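Local coordinates for protein dihydroorotase (Saccharomyces cerevisiae S288C, PDB 6L0A) that catalyses the reversible, zinc-dependent interconversion of N-carbamoyl-L-aspartate and (S)-dihydroorotate, the third step of de novo pyrimidine biosynthesis, at residues 4-9 and 322-327; 73-78 and 108-113; 112-117 and 138-143; 328-333 and 356-361. All coordinates share one frame; numbering follows the deposited sequence.

Contact 1: 4-9 and 322-327; sequences EIDLGL and SDKAIL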
loop_
_atom_site.group_PDB
_atom_site.type_symbol
_atom_site.label_atom_id
_atom_site.label_comp_id
_atom_site.label_asym_id
_atom_site.label_seq_id
_atom_site.Cartn_x
_atom_site.Cartn_y
_atom_site.Cartn_z
ATOM N N GLU C 4 23.799 29.836 5.304
ATOM C CA GLU C 4 24.622 28.636 5.274
ATOM C C GLU C 4 24.653 27.988 6.648
ATOM O O GLU C 4 24.536 28.663 7.675
ATOM C CB GLU C 4 26.053 28.939 4.833
ATOM C CG GLU C 4 26.184 29.380 3.396
ATOM C CD GLU C 4 27.629 29.435 2.949
ATOM O OE1 GLU C 4 28.514 29.561 3.822
ATOM O OE2 GLU C 4 27.882 29.349 1.729
ATOM N N ILE C 5 24.808 26.661 6.654
ATOM C CA ILE C 5 24.981 25.887 7.877
ATOM C C ILE C 5 26.146 24.929 7.671
ATOM O O ILE C 5 26.187 24.196 6.675
ATOM C CB ILE C 5 23.708 25.110 8.270
ATOM C CG1 ILE C 5 22.505 26.055 8.379
ATOM C CG2 ILE C 5 23.932 24.361 9.572
ATOM C CD1 ILE C 5 21.260 25.393 8.943
ATOM N N ASP C 6 27.101 24.961 8.590
ATOM C CA ASP C 6 28.286 24.118 8.528
ATOM C C ASP C 6 27.941 22.825 9.246
ATOM O O ASP C 6 27.874 22.783 10.480
ATOM C CB ASP C 6 29.483 24.823 9.169
ATOM C CG ASP C 6 30.794 24.085 8.949
ATOM O OD1 ASP C 6 30.785 22.839 8.818
ATOM O OD2 ASP C 6 31.845 24.763 8.919
ATOM N N LEU C 7 27.701 21.772 8.474
ATOM C CA LEU C 7 27.319 20.489 9.047
ATOM C C LEU C 7 28.516 19.591 9.333
ATOM O O LEU C 7 28.347 18.523 9.938
ATOM C CB LEU C 7 26.333 19.777 8.116
ATOM C CG LEU C 7 24.981 20.490 7.971
ATOM C CD1 LEU C 7 24.102 19.811 6.929
ATOM C CD2 LEU C 7 24.259 20.567 9.307
ATOM N N GLY C 8 29.714 19.988 8.911
ATOM C CA GLY C 8 30.901 19.222 9.259
ATOM C C GLY C 8 30.950 17.876 8.563
ATOM O O GLY C 8 30.682 17.748 7.358
ATOM N N LEU C 9 31.335 16.854 9.330
ATOM C CA LEU C 9 31.480 15.496 8.802
ATOM C C LEU C 9 30.135 14.798 8.965
ATOM O O LEU C 9 29.830 14.222 10.003
ATOM C CB LEU C 9 32.595 14.747 9.523
ATOM C CG LEU C 9 33.940 15.469 9.548
ATOM C CD1 LEU C 9 34.924 14.761 10.463
ATOM C CD2 LEU C 9 34.493 15.601 8.134
ATOM N N SER C 322 38.668 15.234 5.307
ATOM C CA SER C 322 38.211 16.152 6.341
ATOM C C SER C 322 37.313 17.256 5.794
ATOM O O SER C 322 36.923 18.145 6.558
ATOM C CB SER C 322 39.410 16.769 7.075
ATOM O OG SER C 322 40.389 17.228 6.156
ATOM N N ASP C 323 36.958 17.204 4.505
ATOM C CA ASP C 323 36.047 18.187 3.922
ATOM C C ASP C 323 34.757 18.266 4.728
ATOM O O ASP C 323 34.250 17.257 5.226
ATOM C CB ASP C 323 35.712 17.835 2.470
ATOM C CG ASP C 323 36.891 17.960 1.543
ATOM O OD1 ASP C 323 37.947 18.467 1.976
ATOM O OD2 ASP C 323 36.763 17.538 0.373
ATOM N N LYS C 324 34.223 19.473 4.848
ATOM C CA LYS C 324 33.032 19.728 5.640
ATOM C C LYS C 324 31.853 19.956 4.710
ATOM O O LYS C 324 31.998 20.584 3.659
ATOM C CB LYS C 324 33.218 20.945 6.546
ATOM C CG LYS C 324 34.166 20.718 7.717
ATOM C CD LYS C 324 34.866 22.012 8.128
ATOM C CE LYS C 324 35.378 22.784 6.919
ATOM N NZ LYS C 324 36.191 23.981 7.303
ATOM N N ALA C 325 30.688 19.442 5.089
ATOM C CA ALA C 325 29.497 19.603 4.268
ATOM C C ALA C 325 28.821 20.916 4.646
ATOM O O ALA C 325 28.445 21.118 5.805
ATOM C CB ALA C 325 28.549 18.410 4.435
ATOM N N ILE C 326 28.677 21.808 3.675
ATOM C CA ILE C 326 28.092 23.128 3.896
ATOM C C ILE C 326 26.710 23.149 3.258
ATOM O O ILE C 326 26.577 23.019 2.034
ATOM C CB ILE C 326 28.978 24.248 3.328
ATOM C CG1 ILE C 326 30.414 24.120 3.857
ATOM C CG2 ILE C 326 28.386 25.611 3.667
ATOM C CD1 ILE C 326 30.529 24.262 5.360
ATOM N N LEU C 327 25.685 23.309 4.080
ATOM C CA LEU C 327 24.333 23.479 3.569
ATOM C C LEU C 327 24.107 24.956 3.268
ATOM O O LEU C 327 24.329 25.804 4.137
ATOM C CB LEU C 327 23.318 22.979 4.591
ATOM C CG LEU C 327 21.900 22.703 4.106
ATOM C CD1 LEU C 327 21.813 21.321 3.476
ATOM C CD2 LEU C 327 20.956 22.830 5.277
#

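Contact 2: 73-78 and 108-113; sequences SFYLSK and SAAGVD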
loop_
_atom_site.group_PDB
_atom_site.type_symbol
_atom_site.label_atom_id
_atom_site.label_comp_id
_atom_site.label_asym_id
_atom_site.label_seq_id
_atom_site.Cartn_x
_atom_site.Cartn_y
_atom_site.Cartn_z
ATOM N N SER C 73 29.760 -3.790 6.923
ATOM C CA SER C 73 29.009 -4.715 7.758
ATOM C C SER C 73 28.996 -6.116 7.154
ATOM O O SER C 73 29.196 -6.318 5.952
ATOM C CB SER C 73 27.550 -4.261 7.949
ATOM O OG SER C 73 26.905 -4.176 6.682
ATOM N N PHE C 74 28.752 -7.085 8.032
ATOM C CA PHE C 74 28.362 -8.431 7.652
ATOM C C PHE C 74 26.839 -8.568 7.684
ATOM O O PHE C 74 26.140 -7.876 8.428
ATOM C CB PHE C 74 28.959 -9.475 8.610
ATOM C CG PHE C 74 30.391 -9.858 8.313
ATOM C CD1 PHE C 74 30.918 -9.748 7.031
ATOM C CD2 PHE C 74 31.189 -10.374 9.321
ATOM C CE1 PHE C 74 32.237 -10.133 6.767
ATOM C CE2 PHE C 74 32.502 -10.750 9.079
ATOM C CZ PHE C 74 33.030 -10.634 7.801
ATOM N N TYR C 75 26.345 -9.506 6.889
ATOM C CA TYR C 75 24.945 -9.917 6.887
ATOM C C TYR C 75 24.770 -11.059 7.883
ATOM O O TYR C 75 25.552 -12.013 7.874
ATOM C CB TYR C 75 24.614 -10.352 5.464
ATOM C CG TYR C 75 23.228 -10.792 5.079
ATOM C CD1 TYR C 75 22.739 -12.044 5.443
ATOM C CD2 TYR C 75 22.447 -9.992 4.252
ATOM C CE1 TYR C 75 21.479 -12.463 5.020
ATOM C CE2 TYR C 75 21.195 -10.403 3.824
ATOM C CZ TYR C 75 20.717 -11.631 4.215
ATOM O OH TYR C 75 19.476 -12.035 3.779
ATOM N N LEU C 76 23.765 -10.965 8.753
ATOM C CA LEU C 76 23.587 -12.002 9.776
ATOM C C LEU C 76 23.030 -13.260 9.114
ATOM O O LEU C 76 21.842 -13.339 8.792
ATOM C CB LEU C 76 22.679 -11.510 10.901
ATOM C CG LEU C 76 22.590 -12.440 12.135
ATOM C CD1 LEU C 76 23.937 -12.542 12.807
ATOM C CD2 LEU C 76 21.557 -11.954 13.147
ATOM N N SER C 77 23.880 -14.262 8.910
ATOM C CA SER C 77 23.468 -15.431 8.143
ATOM C C SER C 77 23.833 -16.714 8.872
ATOM O O SER C 77 24.612 -16.717 9.827
ATOM C CB SER C 77 24.082 -15.446 6.734
ATOM O OG SER C 77 25.321 -16.125 6.699
ATOM N N LYS C 78 23.222 -17.803 8.401
ATOM C CA LYS C 78 23.524 -19.128 8.934
ATOM C C LYS C 78 25.007 -19.456 8.906
ATOM O O LYS C 78 25.469 -20.220 9.761
ATOM C CB LYS C 78 22.784 -20.186 8.090
ATOM C CG LYS C 78 21.286 -20.240 8.248
ATOM C CD LYS C 78 20.738 -21.287 7.293
ATOM C CE LYS C 78 19.978 -20.626 6.177
ATOM N NZ LYS C 78 18.918 -19.765 6.757
ATOM N N SER C 108 16.601 -10.677 1.311
ATOM C CA SER C 108 16.477 -11.116 2.689
ATOM C C SER C 108 16.196 -12.610 2.791
ATOM O O SER C 108 15.947 -13.109 3.890
ATOM C CB SER C 108 15.364 -10.330 3.402
ATOM O OG SER C 108 14.086 -10.652 2.868
ATOM N N ALA C 109 16.215 -13.335 1.670
ATOM C CA ALA C 109 15.801 -14.734 1.712
ATOM C C ALA C 109 16.741 -15.567 2.574
ATOM O O ALA C 109 16.321 -16.572 3.159
ATOM C CB ALA C 109 15.712 -15.302 0.294
ATOM N N ALA C 110 18.005 -15.164 2.668
ATOM C CA ALA C 110 18.993 -15.814 3.517
ATOM C C ALA C 110 18.956 -15.321 4.970
ATOM O O ALA C 110 19.842 -15.681 5.749
ATOM C CB ALA C 110 20.393 -15.603 2.929
ATOM N N GLY C 111 17.967 -14.507 5.351
ATOM C CA GLY C 111 17.917 -13.915 6.674
ATOM C C GLY C 111 17.403 -14.838 7.766
ATOM O O GLY C 111 17.356 -16.060 7.614
ATOM N N VAL C 112 16.988 -14.234 8.884
ATOM C CA VAL C 112 16.733 -14.974 10.115
ATOM C C VAL C 112 15.234 -15.066 10.402
ATOM O O VAL C 112 14.407 -14.371 9.809
ATOM C CB VAL C 112 17.458 -14.359 11.328
ATOM C CG1 VAL C 112 18.907 -14.073 11.001
ATOM C CG2 VAL C 112 16.723 -13.107 11.783
ATOM N N ASP C 113 14.896 -15.939 11.353
ATOM C CA ASP C 113 13.580 -15.962 11.975
ATOM C C ASP C 113 13.676 -15.215 13.296
ATOM O O ASP C 113 14.260 -15.748 14.251
ATOM C CB ASP C 113 13.118 -17.402 12.204
ATOM C CG ASP C 113 11.814 -17.494 12.991
ATOM O OD1 ASP C 113 11.132 -16.459 13.181
ATOM O OD2 ASP C 113 11.458 -18.622 13.406
HETATM O O HOH W 1 20.243 -16.010 8.619
HETATM O O HOH W 2 16.756 -17.893 5.698
HETATM O O HOH W 3 21.879 -17.662 5.595
HETATM O O HOH W 4 18.645 -18.214 9.838
#

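Contact 3: 112-117 and 138-143; sequences VDPNDF and GEKPSV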
loop_
_atom_site.group_PDB
_atom_site.type_symbol
_atom_site.label_atom_id
_atom_site.label_comp_id
_atom_site.label_asym_id
_atom_site.label_seq_id
_atom_site.Cartn_x
_atom_site.Cartn_y
_atom_site.Cartn_z
ATOM N N VAL C 112 16.988 -14.234 8.884
ATOM C CA VAL C 112 16.733 -14.974 10.115
ATOM C C VAL C 112 15.234 -15.066 10.402
ATOM O O VAL C 112 14.407 -14.371 9.809
ATOM C CB VAL C 112 17.458 -14.359 11.328
ATOM C CG1 VAL C 112 18.907 -14.073 11.001
ATOM C CG2 VAL C 112 16.723 -13.107 11.783
ATOM N N ASP C 113 14.896 -15.939 11.353
ATOM C CA ASP C 113 13.580 -15.962 11.975
ATOM C C ASP C 113 13.676 -15.215 13.296
ATOM O O ASP C 113 14.260 -15.748 14.251
ATOM C CB ASP C 113 13.118 -17.402 12.204
ATOM C CG ASP C 113 11.814 -17.494 12.991
ATOM O OD1 ASP C 113 11.132 -16.459 13.181
ATOM O OD2 ASP C 113 11.458 -18.622 13.406
ATOM N N PRO C 114 13.136 -13.994 13.409
ATOM C CA PRO C 114 13.280 -13.233 14.661
ATOM C C PRO C 114 12.483 -13.796 15.824
ATOM O O PRO C 114 12.512 -13.203 16.912
ATOM C CB PRO C 114 12.773 -11.835 14.281
ATOM C CG PRO C 114 11.829 -12.079 13.151
ATOM C CD PRO C 114 12.368 -13.257 12.391
ATOM N N ASN C 115 11.757 -14.900 15.632
ATOM C CA ASN C 115 11.079 -15.544 16.753
ATOM C C ASN C 115 12.005 -16.469 17.522
ATOM O O ASN C 115 11.727 -16.775 18.690
ATOM C CB ASN C 115 9.861 -16.337 16.271
ATOM C CG ASN C 115 8.729 -15.447 15.834
ATOM O OD1 ASN C 115 8.498 -14.381 16.407
ATOM N ND2 ASN C 115 8.013 -15.876 14.805
ATOM N N ASP C 116 13.089 -16.928 16.886
ATOM C CA ASP C 116 14.110 -17.760 17.516
ATOM C C ASP C 116 15.477 -17.181 17.121
ATOM O O ASP C 116 16.104 -17.618 16.149
ATOM C CB ASP C 116 13.952 -19.222 17.104
ATOM C CG ASP C 116 14.653 -20.177 18.056
ATOM O OD1 ASP C 116 15.832 -19.924 18.391
ATOM O OD2 ASP C 116 14.028 -21.182 18.463
ATOM N N PHE C 117 15.911 -16.168 17.875
ATOM C CA PHE C 117 17.241 -15.578 17.767
ATOM C C PHE C 117 18.287 -16.361 18.544
ATOM O O PHE C 117 19.474 -16.020 18.470
ATOM C CB PHE C 117 17.234 -14.144 18.299
ATOM C CG PHE C 117 16.940 -13.087 17.262
ATOM C CD1 PHE C 117 17.700 -12.983 16.113
ATOM C CD2 PHE C 117 15.924 -12.166 17.474
ATOM C CE1 PHE C 117 17.434 -11.988 15.176
ATOM C CE2 PHE C 117 15.655 -11.183 16.557
ATOM C CZ PHE C 117 16.412 -11.086 15.403
ATOM N N GLY C 138 13.892 -4.272 12.123
ATOM C CA GLY C 138 12.969 -4.769 13.119
ATOM C C GLY C 138 11.548 -4.980 12.632
ATOM O O GLY C 138 10.659 -4.186 12.952
ATOM N N GLU C 139 11.317 -6.046 11.865
ATOM C CA GLU C 139 9.975 -6.440 11.453
ATOM C C GLU C 139 9.834 -7.947 11.599
ATOM O O GLU C 139 10.723 -8.688 11.174
ATOM C CB GLU C 139 9.698 -6.060 9.994
ATOM C CG GLU C 139 9.495 -4.573 9.737
ATOM C CD GLU C 139 8.915 -4.324 8.364
ATOM O OE1 GLU C 139 9.682 -4.236 7.388
ATOM O OE2 GLU C 139 7.678 -4.222 8.263
ATOM N N LYS C 140 8.718 -8.394 12.169
ATOM C CA LYS C 140 8.435 -9.818 12.150
ATOM C C LYS C 140 7.826 -10.209 10.800
ATOM O O LYS C 140 7.025 -9.453 10.243
ATOM C CB LYS C 140 7.478 -10.187 13.280
ATOM C CG LYS C 140 8.106 -10.203 14.666
ATOM C CD LYS C 140 7.548 -11.369 15.493
ATOM C CE LYS C 140 8.113 -11.362 16.900
ATOM N NZ LYS C 140 9.582 -11.207 16.847
ATOM N N PRO C 141 8.218 -11.359 10.240
ATOM C CA PRO C 141 7.563 -11.857 9.023
ATOM C C PRO C 141 6.063 -12.012 9.212
ATOM O O PRO C 141 5.563 -12.274 10.312
ATOM C CB PRO C 141 8.245 -13.213 8.781
ATOM C CG PRO C 141 9.594 -13.066 9.423
ATOM C CD PRO C 141 9.347 -12.214 10.650
ATOM N N SER C 142 5.335 -11.812 8.122
ATOM C CA SER C 142 3.884 -11.827 8.198
ATOM C C SER C 142 3.393 -13.234 8.521
ATOM O O SER C 142 3.965 -14.232 8.057
ATOM C CB SER C 142 3.286 -11.331 6.891
ATOM O OG SER C 142 3.507 -9.935 6.738
ATOM N N VAL C 143 2.361 -13.317 9.355
ATOM C CA VAL C 143 1.730 -14.594 9.676
ATOM C C VAL C 143 0.230 -14.369 9.766
ATOM O O VAL C 143 -0.227 -13.448 10.451
ATOM C CB VAL C 143 2.277 -15.227 10.976
ATOM C CG1 VAL C 143 2.350 -14.209 12.067
ATOM C CG2 VAL C 143 1.401 -16.406 11.410
#

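Contact 4: 328-333 and 356-361; sequences FKKEQV and SWSVRW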
loop_
_atom_site.group_PDB
_atom_site.type_symbol
_atom_site.label_atom_id
_atom_site.label_comp_id
_atom_site.label_asym_id
_atom_site.label_seq_id
_atom_site.Cartn_x
_atom_site.Cartn_y
_atom_site.Cartn_z
ATOM N N PHE C 328 23.676 25.270 2.049
ATOM C CA PHE C 328 23.415 26.664 1.704
ATOM C C PHE C 328 22.065 26.809 1.014
ATOM O O PHE C 328 21.652 25.938 0.239
ATOM C CB PHE C 328 24.543 27.263 0.839
ATOM C CG PHE C 328 24.729 26.603 -0.500
ATOM C CD1 PHE C 328 25.334 25.362 -0.604
ATOM C CD2 PHE C 328 24.342 27.249 -1.661
ATOM C CE1 PHE C 328 25.522 24.765 -1.839
ATOM C CE2 PHE C 328 24.527 26.653 -2.894
ATOM C CZ PHE C 328 25.120 25.413 -2.983
ATOM N N LYS C 329 21.395 27.930 1.304
ATOM C CA LYS C 329 19.976 28.144 1.003
ATOM C C LYS C 329 19.796 28.559 -0.460
ATOM O O LYS C 329 19.409 29.684 -0.789
ATOM C CB LYS C 329 19.402 29.180 1.963
ATOM C CG LYS C 329 17.895 29.442 1.868
ATOM C CD LYS C 329 17.068 28.304 2.437
ATOM C CE LYS C 329 15.587 28.686 2.530
ATOM N NZ LYS C 329 15.263 29.457 3.762
ATOM N N LYS C 330 20.097 27.619 -1.353
ATOM C CA LYS C 330 19.856 27.772 -2.784
ATOM C C LYS C 330 18.785 26.764 -3.188
ATOM O O LYS C 330 19.023 25.551 -3.169
ATOM C CB LYS C 330 21.133 27.566 -3.595
ATOM C CG LYS C 330 20.887 27.345 -5.087
ATOM C CD LYS C 330 20.738 28.657 -5.849
ATOM C CE LYS C 330 20.062 28.449 -7.205
ATOM N NZ LYS C 330 18.617 28.837 -7.185
ATOM N N GLU C 331 17.609 27.273 -3.540
ATOM C CA GLU C 331 16.507 26.426 -3.978
ATOM C C GLU C 331 16.896 25.625 -5.219
ATOM O O GLU C 331 17.617 26.115 -6.092
ATOM C CB GLU C 331 15.287 27.309 -4.251
ATOM C CG GLU C 331 14.033 26.606 -4.708
ATOM C CD GLU C 331 12.940 27.599 -5.057
ATOM O OE1 GLU C 331 12.208 28.017 -4.134
ATOM O OE2 GLU C 331 12.828 27.976 -6.247
ATOM N N GLN C 332 16.439 24.371 -5.285
ATOM C CA GLN C 332 16.744 23.507 -6.418
ATOM C C GLN C 332 15.577 22.563 -6.671
ATOM O O GLN C 332 14.702 22.380 -5.819
ATOM C CB GLN C 332 18.025 22.700 -6.191
ATOM C CG GLN C 332 17.949 21.774 -4.984
ATOM C CD GLN C 332 19.198 20.931 -4.816
ATOM O OE1 GLN C 332 19.707 20.352 -5.779
ATOM N NE2 GLN C 332 19.704 20.865 -3.585
ATOM N N VAL C 333 15.584 21.954 -7.853
ATOM C CA VAL C 333 14.487 21.117 -8.322
ATOM C C VAL C 333 15.029 19.712 -8.526
ATOM O O VAL C 333 15.973 19.510 -9.301
ATOM C CB VAL C 333 13.863 21.660 -9.618
ATOM C CG1 VAL C 333 12.997 20.595 -10.287
ATOM C CG2 VAL C 333 13.044 22.916 -9.327
ATOM N N SER C 356 14.507 23.621 -0.549
ATOM C CA SER C 356 14.951 24.967 -0.195
ATOM C C SER C 356 16.466 25.082 -0.052
ATOM O O SER C 356 16.997 26.199 -0.104
ATOM C CB SER C 356 14.289 25.415 1.114
ATOM O OG SER C 356 12.931 25.780 0.916
ATOM N N TRP C 357 17.172 23.967 0.125
ATOM C CA TRP C 357 18.597 23.979 0.422
ATOM C C TRP C 357 19.385 23.167 -0.596
ATOM O O TRP C 357 18.859 22.273 -1.261
ATOM C CB TRP C 357 18.869 23.418 1.815
ATOM C CG TRP C 357 18.222 24.180 2.895
ATOM C CD1 TRP C 357 16.947 24.039 3.343
ATOM C CD2 TRP C 357 18.818 25.212 3.683
ATOM N NE1 TRP C 357 16.708 24.917 4.369
ATOM C CE2 TRP C 357 17.843 25.650 4.597
ATOM C CE3 TRP C 357 20.084 25.808 3.704
ATOM C CZ2 TRP C 357 18.091 26.665 5.523
ATOM C CZ3 TRP C 357 20.329 26.812 4.626
ATOM C CH2 TRP C 357 19.341 27.227 5.524
ATOM N N SER C 358 20.671 23.495 -0.697
ATOM C CA SER C 358 21.635 22.766 -1.506
ATOM C C SER C 358 22.833 22.448 -0.618
ATOM O O SER C 358 22.945 22.958 0.499
ATOM C CB SER C 358 22.065 23.574 -2.741
ATOM O OG SER C 358 20.934 24.087 -3.435
ATOM N N VAL C 359 23.734 21.599 -1.104
ATOM C CA VAL C 359 24.883 21.184 -0.302
ATOM C C VAL C 359 26.142 21.240 -1.159
ATOM O O VAL C 359 26.123 20.884 -2.342
ATOM C CB VAL C 359 24.684 19.777 0.319
ATOM C CG1 VAL C 359 24.640 18.699 -0.752
ATOM C CG2 VAL C 359 25.779 19.476 1.349
ATOM N N ARG C 360 27.229 21.718 -0.555
ATOM C CA ARG C 360 28.551 21.749 -1.162
ATOM C C ARG C 360 29.572 21.380 -0.091
ATOM O O ARG C 360 29.236 21.231 1.089
ATOM C CB ARG C 360 28.859 23.127 -1.763
ATOM C CG ARG C 360 29.013 24.223 -0.720
ATOM C CD ARG C 360 29.661 25.476 -1.313
ATOM N NE ARG C 360 30.180 26.355 -0.267
ATOM C CZ ARG C 360 29.490 27.351 0.274
ATOM N NH1 ARG C 360 28.255 27.600 -0.139
ATOM N NH2 ARG C 360 30.028 28.101 1.229
ATOM N N TRP C 361 30.834 21.262 -0.503
ATOM C CA TRP C 361 31.912 20.789 0.357
ATOM C C TRP C 361 32.991 21.852 0.513
ATOM O O TRP C 361 33.356 22.526 -0.456
ATOM C CB TRP C 361 32.536 19.518 -0.212
ATOM C CG TRP C 361 31.594 18.370 -0.174
ATOM C CD1 TRP C 361 30.771 17.956 -1.174
ATOM C CD2 TRP C 361 31.360 17.498 0.932
ATOM N NE1 TRP C 361 30.032 16.873 -0.761
ATOM C CE2 TRP C 361 30.373 16.572 0.531
ATOM C CE3 TRP C 361 31.887 17.409 2.225
ATOM C CZ2 TRP C 361 29.913 15.560 1.373
ATOM C CZ3 TRP C 361 31.422 16.412 3.065
ATOM C CH2 TRP C 361 30.442 15.502 2.635
HETATM O O HOH W 5 22.501 19.840 -3.281
#

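Contact 1: 4-9 and 322-327
Asp6 and Ile326 sit side by side as a non-hydrogen-bonded antiparallel pair, and the isoleucine lays its CD1 methyl against the carboxylate, 3.6 Å from Asp6 CG. The aspartate has CG anti to its backbone N (chi1 -171°), beside its own carbonyl carbon. From there OD1 comes within 3.8 Å of Lys324 CB and also accepts a weak bond from Gly8 N. The lysine chain bends at chi3; its NZ is hydrogen-bonded to Pro363 O and stays 4.7 Å from Asp6 OD2. Glu4 stretches past the other branch of Ile326, with OE1 4.0 Å from CG2, while its OE2 makes a salt bridge with Arg360. Between the backbones, Ile5 and Leu327 exchange a pair of hydrogen bonds. Further on, Leu7 and Gly8 both face Ala325, which makes a classic beta bulge: Leu7 N donates to Ala325 O at 2.8 Å, and Ala325 N donates to Gly8 O at the same length but straighter (169°). At the bulge Gly8 adopts a positive phi, 69°. The bulge comes toward the end of the N-terminal strand, outermost within this chain in a small antiparallel sheet. Leu7 CD1 packs 4.0 Å from Leu327 CB, and both leucines rest on Ile284 and Leu300 from helices 283-293 and 300-312. Past the bulge, Leu9 brings CD2 to 3.4 Å from Asp323 O.

Contact 2: 73-78 and 108-113
Ser77 and Gly111 are the residues whose CA atoms come nearest, 5.9 Å apart, in two irregular backbones. One partner, 108-113, opens with a type I beta turn closed by Gly111 N on Ser108 O. The other, 73-78, passes by without a direct hydrogen bond to it, and waters join the two. One water donates to Leu76 O and to Ala110 O; a second accepts from Lys78 N and donates to Ala110 O at 2.8 Å, so this carbonyl is gripped twice. A third accepts from Lys78 NZ at 3.0 Å and donates to both Ala109 O and Gly111 O, letting a bent, surface lysine reach the turn. Tyr75 makes the main side-chain contact. Its CG is anti to the backbone N (chi1 -178°), which sends the side chain toward the turn; the ring meets it by its edge, Ala110 C in the ring plane. Tyr75 OH lies 3.3 Å from Ser108 CA and bonds to Asn107 O, while CE1 touches Ala110 CB at 3.9 Å. Next along the chain, Leu76 CD2 meets Val112 CG1 at 4.0 Å, and Leu76 also leans on helix 121-130. Ser108 OG is hydrogen-bonded to Thr105 O, and its side chain is about 7 Å from the bound malate. Together these are loops of the amidohydrolase barrel near the dinuclear zinc site, the Ser108 side chain about 8 Å from a zinc ion.

Contact 3: 112-117 and 138-143
An Asx turn presents Pro114 and Asn115 to Lys140 and Pro141: Asp113 OD1 accepts from Asn115 N at 3.0 Å, met from well above the carboxylate plane, inside a type I beta turn running from Asp113 to Asp116. The two prolines reach toward each other tip to tip, Pro114 CG standing 3.5 Å from Pro141 CD. Beside them the Lys140 chain, bent at chi2 and chi4, slants across the asparagine amide. Its methylene CE comes to 3.1 Å from Asn115 OD1, where the nearby ammonium may polarise the amide oxygen. The last bend (chi4 -48°) leaves NZ 3.5 Å from Pro114 O; its angle to Asn115 OD1 is too poor for a hydrogen bond. Just past the turn, the Phe117 ring has Pro114 CA over one face, toward the rim. Glu139, just before Lys140, bonds through OE1 to NE2 of the zinc ligand His137, a second-shell link to the metal site. Helix 156-170 backs the contact, Phe160 touching Pro114 and Ala163 touching Lys140. The turn lies in the loop ahead of helix 121-130, against the loop that leaves strand 133-136, where Ser142 bonds Asp219 of the second subunit.

Contact 4: 328-333 and 356-361
Phe328 O serves two donors, Ser358 N across the contact at 2.8 Å and Lys330 N two residues on, because an inverse gamma turn centred on Lys329 folds the chain back after the strand pairing. Phe328 N returns a bond to Ser358 O. The turn sets Lys329 over the indole: CD stands 3.6 Å from the centroid of the Trp357 six-membered ring, a CH-pi contact over its centre, while NZ forms a salt bridge with Glu292. The Phe328 ring is sandwiched. Its CG lies between backbone N and carbonyl carbon (chi1 63°), Ser358 CB covers one face toward the rim, and Arg360 NH1 lies over the opposite one; with Arg360 CZ 5.2 Å from the ring centroid, this is at most a weak cation-pi attraction. Arg360 NH2 forms salt bridges with Glu4 and Glu362. Gln332 NE2 donates to Trp357 O at 2.8 Å, on a lone pair in the carbonyl plane, and also to a water that takes Val359 N. The 2.4 Å between Ser358 OG and Lys330 O is doubtful. The chain leaves strand 324-328 through a tight turn and, as strand 332-333, pairs again with strand 354-362 in the same small antiparallel sheet.

Overall arrangement
The chain starts on strand 4-8, and contact 1 closes a loop of 312 residues by bringing it against strand 324-328. Contacts 2 and 3 nest inside that loop. Contact 2 ties the segment after strand 69-71 to 108-113; contact 3 begins where it ends, sharing Val112 and Asp113, and carries on to the loop after strand 133-136, their centres 12 Å apart. Contact 4 follows contact 1 in series, closing a short loop of 22 residues. Contacts 1 and 4 meet in one antiparallel sheet, where strands 324-328 and 354-362 are neighbours, on the opposite side of the chain's centre from the barrel loops of contacts 2 and 3.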